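Local coordinates for protein translation initiation factor eIF2B subunit epsilon (Schizosaccharomyces pombe, PDB 5B04) that forms part of the eIF2B complex, which catalyses the exchange of GDP for GTP on the gamma subunit of translation initiation factor eIF2, at residues V130-P135 with N269-V274; Q222-S227 with D242-F247; D318-R323 with Y336-D341; S395-A400 with I414-R419. All coordinates share one frame; numbering follows the deposited sequence.

Contact 1 (V130-P135 with N269-V274); sequences VVSNVP and NYAARV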
loop_
_atom_site.group_PDB
_atom_site.type_symbol
_atom_site.label_atom_id
_atom_site.label_comp_id
_atom_site.label_asym_id
_atom_site.label_seq_id
_atom_site.Cartn_x
_atom_site.Cartn_y
_atom_site.Cartn_z
ATOM N N VAL I 130 0.417 -41.430 37.647
ATOM C CA VAL I 130 -0.294 -40.272 37.124
ATOM C C VAL I 130 0.310 -39.766 35.820
ATOM O O VAL I 130 1.505 -39.924 35.560
ATOM C CB VAL I 130 -0.314 -39.108 38.137
ATOM C CG1 VAL I 130 -0.913 -39.559 39.451
ATOM C CG2 VAL I 130 1.088 -38.567 38.356
ATOM N N VAL I 131 -0.544 -39.168 34.998
ATOM C CA VAL I 131 -0.111 -38.448 33.812
ATOM C C VAL I 131 -0.624 -37.017 33.925
ATOM O O VAL I 131 -1.832 -36.777 33.924
ATOM C CB VAL I 131 -0.621 -39.109 32.515
ATOM C CG1 VAL I 131 0.200 -40.340 32.188
ATOM C CG2 VAL I 131 -2.088 -39.481 32.647
ATOM N N SER I 132 0.291 -36.062 34.051
ATOM C CA SER I 132 -0.126 -34.685 34.269
ATOM C C SER I 132 0.956 -33.664 33.949
ATOM O O SER I 132 2.133 -33.874 34.237
ATOM C CB SER I 132 -0.584 -34.502 35.717
ATOM O OG SER I 132 -1.096 -33.199 35.923
ATOM N N ASN I 133 0.534 -32.556 33.349
ATOM C CA ASN I 133 1.406 -31.413 33.133
ATOM C C ASN I 133 1.043 -30.284 34.091
ATOM O O ASN I 133 1.486 -29.149 33.925
ATOM C CB ASN I 133 1.324 -30.932 31.683
ATOM C CG ASN I 133 -0.105 -30.741 31.211
ATOM O OD1 ASN I 133 -1.053 -30.888 31.984
ATOM N ND2 ASN I 133 -0.267 -30.408 29.936
ATOM N N VAL I 134 0.225 -30.611 35.089
ATOM C CA VAL I 134 -0.170 -29.652 36.115
ATOM C C VAL I 134 0.989 -29.344 37.054
ATOM O O VAL I 134 1.495 -30.235 37.736
ATOM C CB VAL I 134 -1.360 -30.167 36.955
ATOM C CG1 VAL I 134 -1.565 -29.295 38.186
ATOM C CG2 VAL I 134 -2.625 -30.226 36.119
ATOM N N PRO I 135 1.418 -28.074 37.088
ATOM C CA PRO I 135 2.447 -27.654 38.042
ATOM C C PRO I 135 1.870 -27.536 39.450
ATOM O O PRO I 135 0.962 -26.738 39.680
ATOM C CB PRO I 135 2.890 -26.294 37.502
ATOM C CG PRO I 135 1.692 -25.773 36.782
ATOM C CD PRO I 135 0.987 -26.973 36.210
ATOM N N ASN I 269 -4.614 -27.268 32.089
ATOM C CA ASN I 269 -3.850 -28.486 32.030
ATOM C C ASN I 269 -4.568 -29.783 31.859
ATOM O O ASN I 269 -5.536 -29.860 31.122
ATOM C CB ASN I 269 -2.806 -28.365 33.118
ATOM C CG ASN I 269 -2.023 -27.093 33.027
ATOM O OD1 ASN I 269 -1.504 -26.755 31.985
ATOM N ND2 ASN I 269 -1.910 -26.397 34.131
ATOM N N TYR I 270 -4.099 -30.790 32.576
ATOM C CA TYR I 270 -4.527 -32.155 32.391
ATOM C C TYR I 270 -4.153 -32.881 33.629
ATOM O O TYR I 270 -3.105 -32.646 34.174
ATOM C CB TYR I 270 -3.996 -32.889 31.185
ATOM C CG TYR I 270 -4.566 -34.247 30.966
ATOM C CD1 TYR I 270 -5.838 -34.406 30.540
ATOM C CD2 TYR I 270 -3.808 -35.365 31.149
ATOM C CE1 TYR I 270 -6.350 -35.643 30.323
ATOM C CE2 TYR I 270 -4.323 -36.609 30.938
ATOM C CZ TYR I 270 -5.579 -36.733 30.528
ATOM O OH TYR I 270 -6.097 -37.954 30.315
ATOM N N ALA I 271 -4.976 -33.813 34.071
ATOM C CA ALA I 271 -4.445 -34.737 35.065
ATOM C C ALA I 271 -5.301 -35.984 35.077
ATOM O O ALA I 271 -6.493 -35.886 34.961
ATOM C CB ALA I 271 -4.400 -34.167 36.450
ATOM N N ALA I 272 -4.695 -37.149 35.253
ATOM C CA ALA I 272 -5.406 -38.402 35.286
ATOM C C ALA I 272 -4.519 -39.486 35.799
ATOM O O ALA I 272 -3.329 -39.353 35.782
ATOM C CB ALA I 272 -5.903 -38.754 33.918
ATOM N N ARG I 273 -5.108 -40.585 36.220
ATOM C CA ARG I 273 -4.370 -41.747 36.706
ATOM C C ARG I 273 -4.655 -42.993 35.878
ATOM O O ARG I 273 -5.801 -43.266 35.520
ATOM C CB ARG I 273 -4.702 -42.022 38.174
ATOM C CG ARG I 273 -4.117 -41.014 39.143
ATOM C CD ARG I 273 -4.286 -41.463 40.584
ATOM N NE ARG I 273 -5.676 -41.786 40.892
ATOM C CZ ARG I 273 -6.077 -42.950 41.390
ATOM N NH1 ARG I 273 -5.190 -43.900 41.646
ATOM N NH2 ARG I 273 -7.362 -43.162 41.639
ATOM N N VAL I 274 -3.603 -43.747 35.579
ATOM C CA VAL I 274 -3.746 -45.021 34.887
ATOM C C VAL I 274 -4.007 -46.121 35.909
ATOM O O VAL I 274 -3.077 -46.764 36.398
ATOM C CB VAL I 274 -2.496 -45.366 34.062
ATOM C CG1 VAL I 274 -2.786 -46.531 33.129
ATOM C CG2 VAL I 274 -2.037 -44.152 33.272
#
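With OG anti to its backbone N (chi1 -175°), S132 holds its hydroxyl beside Y270 and donates to Y270 O at 2.7 Å, in the plane of that carbonyl. The same hydroxyl accepts from V134 N, its OG 3.0 Å from that nitrogen, which makes an ST turn spanning S132 to V134. Serine suits the place because one short hydroxyl can give and take at once. An alanine here would probably leave Y270 O and V134 N without these mates and the turn less firmly fixed. Next along, the strands pair antiparallel: V131 N donates almost straight to A272 O at 2.9 Å, while the return bond from A272 N to V131 O is weak. A271 and A272, with only CB, let S132 and V131 pack close. V131 sends CG2 to within 4.0 Å of CE2 of the Y270 ring and packs on A272 CB. On the face carrying V130 and R273, V130 CG1 lies 3.5 Å from R273 CG, the aliphatic part of an arginine whose NH1 is held by S127 O and Y27 OH. Farther out, N133 and N269 cross obliquely, the N133 amide nitrogen bonding to Y293 O. This two-stranded sheet lies among three elements of the GT-A nucleotidyltransferase-like domain: V130 and S132 rest on F57 of helix 50-61, V130 also on I223 of strand 212-226, and V131 and A272 on I283 of helix 277-288.

Contact 2 (Q222-S227 with D242-F247); sequences QIDICS and DIRKDF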
loop_
_atom_site.group_PDB
_atom_site.type_symbol
_atom_site.label_atom_id
_atom_site.label_comp_id
_atom_site.label_asym_id
_atom_site.label_seq_id
_atom_site.Cartn_x
_atom_site.Cartn_y
_atom_site.Cartn_z
ATOM N N GLN I 222 -7.200 -37.753 42.648
ATOM C CA GLN I 222 -6.617 -38.408 43.817
ATOM C C GLN I 222 -5.115 -38.149 43.899
ATOM O O GLN I 222 -4.343 -39.008 44.326
ATOM C CB GLN I 222 -6.912 -39.909 43.804
ATOM C CG GLN I 222 -8.390 -40.229 43.650
ATOM C CD GLN I 222 -8.855 -41.324 44.586
ATOM O OE1 GLN I 222 -8.047 -41.981 45.242
ATOM N NE2 GLN I 222 -10.166 -41.524 44.656
ATOM N N ILE I 223 -4.716 -36.959 43.465
ATOM C CA ILE I 223 -3.378 -36.445 43.718
ATOM C C ILE I 223 -3.469 -35.530 44.930
ATOM O O ILE I 223 -4.053 -34.450 44.856
ATOM C CB ILE I 223 -2.808 -35.676 42.513
ATOM C CG1 ILE I 223 -2.678 -36.600 41.301
ATOM C CG2 ILE I 223 -1.463 -35.057 42.863
ATOM C CD1 ILE I 223 -2.046 -35.939 40.094
ATOM N N ASP I 224 -2.906 -35.965 46.050
ATOM C CA ASP I 224 -3.158 -35.290 47.314
ATOM C C ASP I 224 -1.909 -34.710 47.970
ATOM O O ASP I 224 -0.884 -35.378 48.092
ATOM C CB ASP I 224 -3.846 -36.256 48.280
ATOM C CG ASP I 224 -5.218 -36.682 47.794
ATOM O OD1 ASP I 224 -5.956 -35.821 47.268
ATOM O OD2 ASP I 224 -5.559 -37.876 47.930
ATOM N N ILE I 225 -2.016 -33.451 48.386
ATOM C CA ILE I 225 -0.979 -32.798 49.173
ATOM C C ILE I 225 -1.268 -33.017 50.651
ATOM O O ILE I 225 -2.311 -32.597 51.147
ATOM C CB ILE I 225 -0.907 -31.286 48.886
ATOM C CG1 ILE I 225 -0.982 -31.017 47.381
ATOM C CG2 ILE I 225 0.350 -30.685 49.499
ATOM C CD1 ILE I 225 0.207 -31.532 46.606
ATOM N N CYS I 226 -0.352 -33.671 51.357
ATOM C CA CYS I 226 -0.593 -34.030 52.750
ATOM C C CYS I 226 0.380 -33.353 53.711
ATOM O O CYS I 226 1.491 -32.998 53.331
ATOM C CB CYS I 226 -0.517 -35.546 52.922
ATOM S SG CYS I 226 -1.859 -36.452 52.126
ATOM N N SER I 227 -0.050 -33.188 54.958
ATOM C CA SER I 227 0.765 -32.540 55.982
ATOM C C SER I 227 1.592 -33.552 56.771
ATOM O O SER I 227 1.559 -34.750 56.490
ATOM C CB SER I 227 -0.121 -31.737 56.935
ATOM O OG SER I 227 -1.132 -32.557 57.502
ATOM N N ASP I 242 -8.657 -46.795 52.940
ATOM C CA ASP I 242 -8.811 -45.994 51.731
ATOM C C ASP I 242 -8.751 -44.510 52.067
ATOM O O ASP I 242 -9.368 -44.058 53.026
ATOM C CB ASP I 242 -10.125 -46.321 51.020
ATOM C CG ASP I 242 -10.309 -45.519 49.746
ATOM O OD1 ASP I 242 -9.321 -45.355 48.999
ATOM O OD2 ASP I 242 -11.439 -45.050 49.492
ATOM N N ILE I 243 -8.009 -43.753 51.269
ATOM C CA ILE I 243 -7.810 -42.336 51.543
ATOM C C ILE I 243 -9.088 -41.522 51.322
ATOM O O ILE I 243 -9.174 -40.367 51.736
ATOM C CB ILE I 243 -6.677 -41.753 50.669
ATOM C CG1 ILE I 243 -6.115 -40.473 51.295
ATOM C CG2 ILE I 243 -7.162 -41.516 49.245
ATOM C CD1 ILE I 243 -5.037 -39.814 50.471
ATOM N N ARG I 244 -10.088 -42.130 50.688
ATOM C CA ARG I 244 -11.309 -41.408 50.348
ATOM C C ARG I 244 -12.495 -41.729 51.258
ATOM O O ARG I 244 -13.116 -40.823 51.810
ATOM C CB ARG I 244 -11.693 -41.680 48.892
ATOM C CG ARG I 244 -10.983 -40.778 47.895
ATOM C CD ARG I 244 -11.181 -39.312 48.256
ATOM N NE ARG I 244 -10.642 -38.407 47.244
ATOM C CZ ARG I 244 -9.391 -37.954 47.233
ATOM N NH1 ARG I 244 -8.538 -38.325 48.178
ATOM N NH2 ARG I 244 -8.992 -37.132 46.273
ATOM N N LYS I 245 -12.817 -43.009 51.414
ATOM C CA LYS I 245 -14.007 -43.380 52.176
ATOM C C LYS I 245 -13.677 -43.734 53.627
ATOM O O LYS I 245 -14.576 -43.947 54.442
ATOM C CB LYS I 245 -14.736 -44.542 51.496
ATOM C CG LYS I 245 -16.197 -44.684 51.914
ATOM C CD LYS I 245 -17.137 -44.728 50.716
ATOM C CE LYS I 245 -16.484 -45.378 49.506
ATOM N NZ LYS I 245 -17.478 -45.705 48.447
ATOM N N ASP I 246 -12.391 -43.790 53.954
ATOM C CA ASP I 246 -11.983 -43.985 55.341
ATOM C C ASP I 246 -11.437 -42.688 55.930
ATOM O O ASP I 246 -11.924 -42.213 56.955
ATOM C CB ASP I 246 -10.939 -45.100 55.458
ATOM C CG ASP I 246 -11.497 -46.465 55.106
ATOM O OD1 ASP I 246 -12.736 -46.627 55.124
ATOM O OD2 ASP I 246 -10.697 -47.379 54.816
ATOM N N PHE I 247 -10.433 -42.113 55.273
ATOM C CA PHE I 247 -9.800 -40.896 55.772
ATOM C C PHE I 247 -10.682 -39.662 55.593
ATOM O O PHE I 247 -11.068 -39.027 56.574
ATOM C CB PHE I 247 -8.453 -40.668 55.081
ATOM C CG PHE I 247 -7.765 -39.401 55.507
ATOM C CD1 PHE I 247 -7.156 -39.312 56.747
ATOM C CD2 PHE I 247 -7.728 -38.299 54.668
ATOM C CE1 PHE I 247 -6.524 -38.148 57.144
ATOM C CE2 PHE I 247 -7.096 -37.133 55.059
ATOM C CZ PHE I 247 -6.493 -37.058 56.298
#
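D224 OD2 accepts from R244 NH1 at 3.0 Å, the bond nearly straight and OD2 being met on the syn side, 25° out of the carboxylate plane. The two side chains reach toward each other tip to tip, and the carboxylate lies at the guanidinium edge, the two planes 39° apart. A second, weak bond runs from R244 NH2 to D224 OD1 at 3.5 Å; that nitrogen also makes a salt bridge with D220, so two acids from one strand hold the guanidinium. Arginine fits because its flat cation can serve two acids and offer a face as well. Over that face lies the Q222 amide, stacked 18° from parallel, with CD over the centre of the group; its NE2 comes 3.4 Å from R244 CG. The pairing ties a central strand, 212-226, of the GT-A nucleotidyltransferase-like domain to the start of helix 243-252, which approaches it obliquely. D242 is the N-cap there: its OD2 accepts from K245 N at 3.1 Å. In turn D242 N donates to D246 OD2 at 2.8 Å, so D246 reaches back to the cap residue's amide. D242 O receives both D246 N and F247 N, as a widened pi-type turn allows. Beside the salt bridge I243 brings CD1 up to D224 OD2, and its aliphatic branches also rest on L125 of strand 123-127, while R244 and D224 both touch M157 of strand 153-161.

Contact 3 (D318-R323 with Y336-D341); sequences DVVLAR and YTKVGD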
loop_
_atom_site.group_PDB
_atom_site.type_symbol
_atom_site.label_atom_id
_atom_site.label_comp_id
_atom_site.label_asym_id
_atom_site.label_seq_id
_atom_site.Cartn_x
_atom_site.Cartn_y
_atom_site.Cartn_z
ATOM N N ASP I 318 13.619 -44.680 11.031
ATOM C CA ASP I 318 13.819 -46.074 10.632
ATOM C C ASP I 318 12.532 -46.899 10.659
ATOM O O ASP I 318 12.567 -48.100 10.920
ATOM C CB ASP I 318 14.875 -46.741 11.520
ATOM C CG ASP I 318 16.240 -46.098 11.382
ATOM O OD1 ASP I 318 16.926 -46.371 10.376
ATOM O OD2 ASP I 318 16.628 -45.324 12.282
ATOM N N VAL I 319 11.401 -46.255 10.390
ATOM C CA VAL I 319 10.143 -46.975 10.223
ATOM C C VAL I 319 9.935 -47.300 8.749
ATOM O O VAL I 319 9.991 -46.413 7.898
ATOM C CB VAL I 319 8.938 -46.172 10.751
ATOM C CG1 VAL I 319 7.632 -46.793 10.274
ATOM C CG2 VAL I 319 8.973 -46.100 12.266
ATOM N N VAL I 320 9.702 -48.573 8.450
ATOM C CA VAL I 320 9.544 -49.010 7.070
ATOM C C VAL I 320 8.075 -49.091 6.668
ATOM O O VAL I 320 7.372 -50.038 7.022
ATOM C CB VAL I 320 10.203 -50.381 6.835
ATOM C CG1 VAL I 320 10.081 -50.785 5.374
ATOM C CG2 VAL I 320 11.662 -50.345 7.261
ATOM N N LEU I 321 7.616 -48.086 5.928
ATOM C CA LEU I 321 6.256 -48.083 5.407
ATOM C C LEU I 321 6.251 -48.421 3.925
ATOM O O LEU I 321 6.730 -47.642 3.102
ATOM C CB LEU I 321 5.586 -46.726 5.634
ATOM C CG LEU I 321 5.323 -46.308 7.080
ATOM C CD1 LEU I 321 4.449 -45.066 7.118
ATOM C CD2 LEU I 321 4.684 -47.443 7.860
ATOM N N ALA I 322 5.716 -49.590 3.591
ATOM C CA ALA I 322 5.572 -49.984 2.199
ATOM C C ALA I 322 4.626 -49.024 1.492
ATOM O O ALA I 322 3.781 -48.398 2.128
ATOM C CB ALA I 322 5.063 -51.412 2.096
ATOM N N ARG I 323 4.777 -48.892 0.180
ATOM C CA ARG I 323 3.832 -48.105 -0.597
ATOM C C ARG I 323 2.495 -48.840 -0.591
ATOM O O ARG I 323 2.456 -50.043 -0.334
ATOM C CB ARG I 323 4.340 -47.887 -2.022
ATOM C CG ARG I 323 3.621 -46.787 -2.787
ATOM C CD ARG I 323 3.973 -46.849 -4.260
ATOM N NE ARG I 323 5.402 -47.067 -4.456
ATOM C CZ ARG I 323 5.954 -47.409 -5.616
ATOM N NH1 ARG I 323 5.193 -47.577 -6.688
ATOM N NH2 ARG I 323 7.265 -47.587 -5.701
ATOM N N TYR I 336 11.968 -49.047 13.736
ATOM C CA TYR I 336 12.277 -50.376 13.206
ATOM C C TYR I 336 11.031 -51.227 12.964
ATOM O O TYR I 336 11.111 -52.453 12.896
ATOM C CB TYR I 336 13.239 -51.111 14.144
ATOM C CG TYR I 336 14.454 -50.294 14.517
ATOM C CD1 TYR I 336 15.459 -50.049 13.591
ATOM C CD2 TYR I 336 14.594 -49.764 15.793
ATOM C CE1 TYR I 336 16.571 -49.300 13.926
ATOM C CE2 TYR I 336 15.702 -49.014 16.137
ATOM C CZ TYR I 336 16.687 -48.785 15.200
ATOM O OH TYR I 336 17.794 -48.039 15.536
ATOM N N THR I 337 9.884 -50.571 12.825
ATOM C CA THR I 337 8.633 -51.268 12.553
ATOM C C THR I 337 8.359 -51.316 11.054
ATOM O O THR I 337 8.531 -50.322 10.350
ATOM C CB THR I 337 7.444 -50.600 13.270
ATOM O OG1 THR I 337 7.676 -50.593 14.684
ATOM C CG2 THR I 337 6.149 -51.346 12.981
ATOM N N LYS I 338 7.939 -52.480 10.570
ATOM C CA LYS I 338 7.612 -52.654 9.162
ATOM C C LYS I 338 6.117 -52.892 8.990
ATOM O O LYS I 338 5.512 -53.650 9.747
ATOM C CB LYS I 338 8.402 -53.821 8.569
ATOM C CG LYS I 338 9.899 -53.730 8.805
ATOM C CD LYS I 338 10.601 -55.020 8.417
ATOM C CE LYS I 338 11.865 -55.220 9.236
ATOM N NZ LYS I 338 12.302 -53.962 9.903
ATOM N N VAL I 339 5.520 -52.236 8.000
ATOM C CA VAL I 339 4.114 -52.459 7.690
ATOM C C VAL I 339 3.969 -52.885 6.232
ATOM O O VAL I 339 4.568 -52.284 5.339
ATOM C CB VAL I 339 3.258 -51.208 7.957
ATOM C CG1 VAL I 339 1.782 -51.562 7.896
ATOM C CG2 VAL I 339 3.601 -50.613 9.314
ATOM N N GLY I 340 3.173 -53.925 6.000
ATOM C CA GLY I 340 3.072 -54.542 4.689
ATOM C C GLY I 340 2.199 -53.821 3.681
ATOM O O GLY I 340 1.624 -52.770 3.968
ATOM N N ASP I 341 2.104 -54.403 2.488
ATOM C CA ASP I 341 1.327 -53.829 1.394
ATOM C C ASP I 341 -0.169 -53.836 1.688
ATOM O O ASP I 341 -0.686 -54.781 2.283
ATOM C CB ASP I 341 1.600 -54.591 0.095
ATOM C CG ASP I 341 3.066 -54.579 -0.294
ATOM O OD1 ASP I 341 3.733 -53.545 -0.082
ATOM O OD2 ASP I 341 3.553 -55.608 -0.811
#
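The D318 carboxylate and the Y336 ring lie side by side and point the same way, their planes only 12° apart. They meet through carbon: D318 CB is 3.9 Å from Y336 CE1, approaching the ring obliquely. Both residues take up left-handed backbone angles at the same point of successive coils, and D318 O receives a weak bond from Y336 N at 3.0 Å. Beyond them the segments run parallel. V320 N donates to T337 O at 2.8 Å, and V339 N returns to V320 O at 3.0 Å, arriving nearly along the C=O axis. A longer, weak bond from A322 N to V339 O closes the series. Equivalent residues are eighteen apart, L321 beside V339 and V320 beside K338, which is one turn of a left-handed beta helix built from three hexapeptides. L321 CD2 touches V339 CG2 at 3.7 Å on the face where V339 is buried; branched aliphatic residues fill this position, and the small A322 and G340 follow at the bend. On the other face V320 CB lies 3.9 Å from K338 CG, so the lysine lends its aliphatic stem, the chain bending at its end. T337, buried, turns its hydroxyl to G334 O. L321 also packs on a basic side chain of another protein chain. Since the bonds that cross are all between backbone atoms, the pairing itself probably makes few demands on the side chains, which chiefly set apart an apolar face at L321 and V339 from an exposed one at V320 and K338.

Contact 4 (S395-A400 with I414-R419); sequences SIEDGA and IEKNKR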
loop_
_atom_site.group_PDB
_atom_site.type_symbol
_atom_site.label_atom_id
_atom_site.label_comp_id
_atom_site.label_asym_id
_atom_site.label_seq_id
_atom_site.Cartn_x
_atom_site.Cartn_y
_atom_site.Cartn_z
ATOM N N SER I 395 -8.309 -63.019 13.458
ATOM C CA SER I 395 -9.216 -61.963 13.887
ATOM C C SER I 395 -9.143 -61.767 15.397
ATOM O O SER I 395 -9.499 -62.657 16.168
ATOM C CB SER I 395 -10.653 -62.279 13.465
ATOM O OG SER I 395 -11.554 -61.298 13.948
ATOM N N ILE I 396 -8.670 -60.597 15.811
ATOM C CA ILE I 396 -8.596 -60.255 17.224
ATOM C C ILE I 396 -9.574 -59.125 17.518
ATOM O O ILE I 396 -9.485 -58.048 16.930
ATOM C CB ILE I 396 -7.175 -59.844 17.632
ATOM C CG1 ILE I 396 -6.170 -60.894 17.153
ATOM C CG2 ILE I 396 -7.085 -59.663 19.136
ATOM C CD1 ILE I 396 -4.754 -60.626 17.598
ATOM N N GLU I 397 -10.504 -59.375 18.433
ATOM C CA GLU I 397 -11.653 -58.495 18.603
ATOM C C GLU I 397 -11.591 -57.672 19.890
ATOM O O GLU I 397 -10.636 -57.775 20.658
ATOM C CB GLU I 397 -12.932 -59.328 18.545
ATOM C CG GLU I 397 -12.998 -60.214 17.304
ATOM C CD GLU I 397 -14.266 -61.038 17.220
ATOM O OE1 GLU I 397 -14.989 -61.132 18.233
ATOM O OE2 GLU I 397 -14.538 -61.595 16.135
ATOM N N ASP I 398 -12.615 -56.852 20.113
ATOM C CA ASP I 398 -12.598 -55.851 21.178
ATOM C C ASP I 398 -12.488 -56.446 22.580
ATOM O O ASP I 398 -13.216 -57.373 22.935
ATOM C CB ASP I 398 -13.852 -54.976 21.096
ATOM C CG ASP I 398 -14.003 -54.298 19.747
ATOM O OD1 ASP I 398 -12.997 -54.197 19.013
ATOM O OD2 ASP I 398 -15.128 -53.863 19.423
ATOM N N GLY I 399 -11.572 -55.895 23.373
ATOM C CA GLY I 399 -11.392 -56.318 24.749
ATOM C C GLY I 399 -10.294 -57.349 24.918
ATOM O O GLY I 399 -9.868 -57.633 26.038
ATOM N N ALA I 400 -9.833 -57.904 23.802
ATOM C CA ALA I 400 -8.829 -58.962 23.825
ATOM C C ALA I 400 -7.516 -58.493 24.437
ATOM O O ALA I 400 -7.003 -57.426 24.101
ATOM C CB ALA I 400 -8.592 -59.492 22.423
ATOM N N ILE I 414 -9.916 -64.932 18.005
ATOM C CA ILE I 414 -10.063 -64.668 19.424
ATOM C C ILE I 414 -11.230 -63.754 19.681
ATOM O O ILE I 414 -11.253 -62.633 19.248
ATOM C CB ILE I 414 -8.826 -63.984 19.984
ATOM C CG1 ILE I 414 -7.633 -64.893 19.856
ATOM C CG2 ILE I 414 -8.997 -63.677 21.448
ATOM C CD1 ILE I 414 -6.626 -64.389 18.869
ATOM N N GLU I 415 -12.168 -64.238 20.460
ATOM C CA GLU I 415 -13.409 -63.559 20.701
ATOM C C GLU I 415 -13.173 -62.401 21.610
ATOM O O GLU I 415 -12.107 -62.257 22.135
ATOM C CB GLU I 415 -14.408 -64.502 21.337
ATOM C CG GLU I 415 -14.569 -65.824 20.623
ATOM C CD GLU I 415 -15.691 -66.640 21.207
ATOM O OE1 GLU I 415 -15.603 -67.011 22.389
ATOM O OE2 GLU I 415 -16.666 -66.896 20.487
ATOM N N LYS I 416 -14.165 -61.544 21.751
ATOM C CA LYS I 416 -14.009 -60.352 22.544
ATOM C C LYS I 416 -13.691 -60.673 23.976
ATOM O O LYS I 416 -14.271 -61.545 24.562
ATOM C CB LYS I 416 -15.310 -59.566 22.531
ATOM C CG LYS I 416 -15.717 -59.058 21.165
ATOM C CD LYS I 416 -17.077 -58.383 21.203
ATOM C CE LYS I 416 -17.247 -57.366 20.080
ATOM N NZ LYS I 416 -16.466 -57.661 18.846
ATOM N N ASN I 417 -12.750 -59.944 24.536
ATOM C CA ASN I 417 -12.506 -59.922 25.951
ATOM C C ASN I 417 -11.744 -61.102 26.451
ATOM O O ASN I 417 -11.485 -61.198 27.633
ATOM C CB ASN I 417 -13.802 -59.861 26.710
ATOM C CG ASN I 417 -14.722 -58.820 26.182
ATOM O OD1 ASN I 417 -14.667 -57.674 26.584
ATOM N ND2 ASN I 417 -15.589 -59.217 25.285
ATOM N N LYS I 418 -11.377 -62.005 25.564
ATOM C CA LYS I 418 -10.654 -63.177 25.997
ATOM C C LYS I 418 -9.318 -62.690 26.450
ATOM O O LYS I 418 -8.736 -61.841 25.825
ATOM C CB LYS I 418 -10.495 -64.170 24.866
ATOM C CG LYS I 418 -11.083 -65.533 25.168
ATOM C CD LYS I 418 -12.436 -65.410 25.833
ATOM C CE LYS I 418 -13.172 -66.734 25.811
ATOM N NZ LYS I 418 -14.460 -66.649 25.069
ATOM N N ARG I 419 -8.816 -63.240 27.535
ATOM C CA ARG I 419 -7.517 -62.858 28.016
ATOM C C ARG I 419 -6.656 -64.044 27.805
ATOM O O ARG I 419 -6.968 -65.098 28.290
ATOM C CB ARG I 419 -7.586 -62.597 29.498
ATOM C CG ARG I 419 -7.513 -61.147 29.895
ATOM C CD ARG I 419 -8.849 -60.651 30.395
ATOM N NE ARG I 419 -8.692 -59.796 31.556
ATOM C CZ ARG I 419 -9.557 -58.858 31.901
ATOM N NH1 ARG I 419 -10.638 -58.653 31.170
ATOM N NH2 ARG I 419 -9.341 -58.129 32.975
#
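I414 N donates to S395 O at 3.0 Å, a bond directed well at the carbonyl (171° at the oxygen), and I414 O receives E397 N in a weaker one. These two pair I396 with I414 in parallel register, eighteen residues apart. Outside the backbone, E397 and K416 cross at about a right angle: E397 OE1 and K416 NZ form a long salt bridge of 3.8 Å, with D398 OD2 a further nearby acid 4.1 Å from the same NZ. The lysine thus sits between two carboxylates, which would probably favour its charged form. With CG anti to the carbonyl carbon (chi1 -52°), E397 lays its CG over I414 O. An alanine here keeps CB but removes the CG lying against I414 O, and would probably leave K416 with D398 as its nearest acid of segment 395-400, its ammonium freer to turn. Within segment 414-419, K418 NZ forms a salt bridge with E415 OE1 at 2.9 Å. Next come two type II turns, E397 to A400 and E415 to K418, one on the other. G399 holds the third place of the first, where a side chain would strike both N417 OD1 and its own preceding carbonyl; N417, the matching residue, tolerates a left-handed backbone. G399 O meets N417 CA at 3.5 Å. Inward, I396 CG1 packs on I414 CD1 at 3.9 Å, and A400 CB lies near I414 CG2. Short parallel strands joined by stacked corner turns, with isoleucines inside and charges outside, are typical of the hexapeptide left-handed beta helix.

Contacts 1 and 2 belong to the nucleotidyltransferase-like domain and touch directly: V130 CG1 lies 3.8 Å from I223 CD1, and R273 NE 3.7 Å from Q222 CB, with centres about 17 Å apart. Contacts 3 and 4 are like coil-on-coil pairings in two different sheets of the beta helix, contact 3 near its first coils and contact 4 at its last, their centres about 26 Å apart. The two domains follow in series, contacts 2 and 3 lying about 47 Å apart between centres on opposite sides of the chain's centre, whereas contacts 1 and 4 approach to about 13 Å between nearest atoms. The W2 domain, the exchange domain in this family, lies beyond the modelled residues.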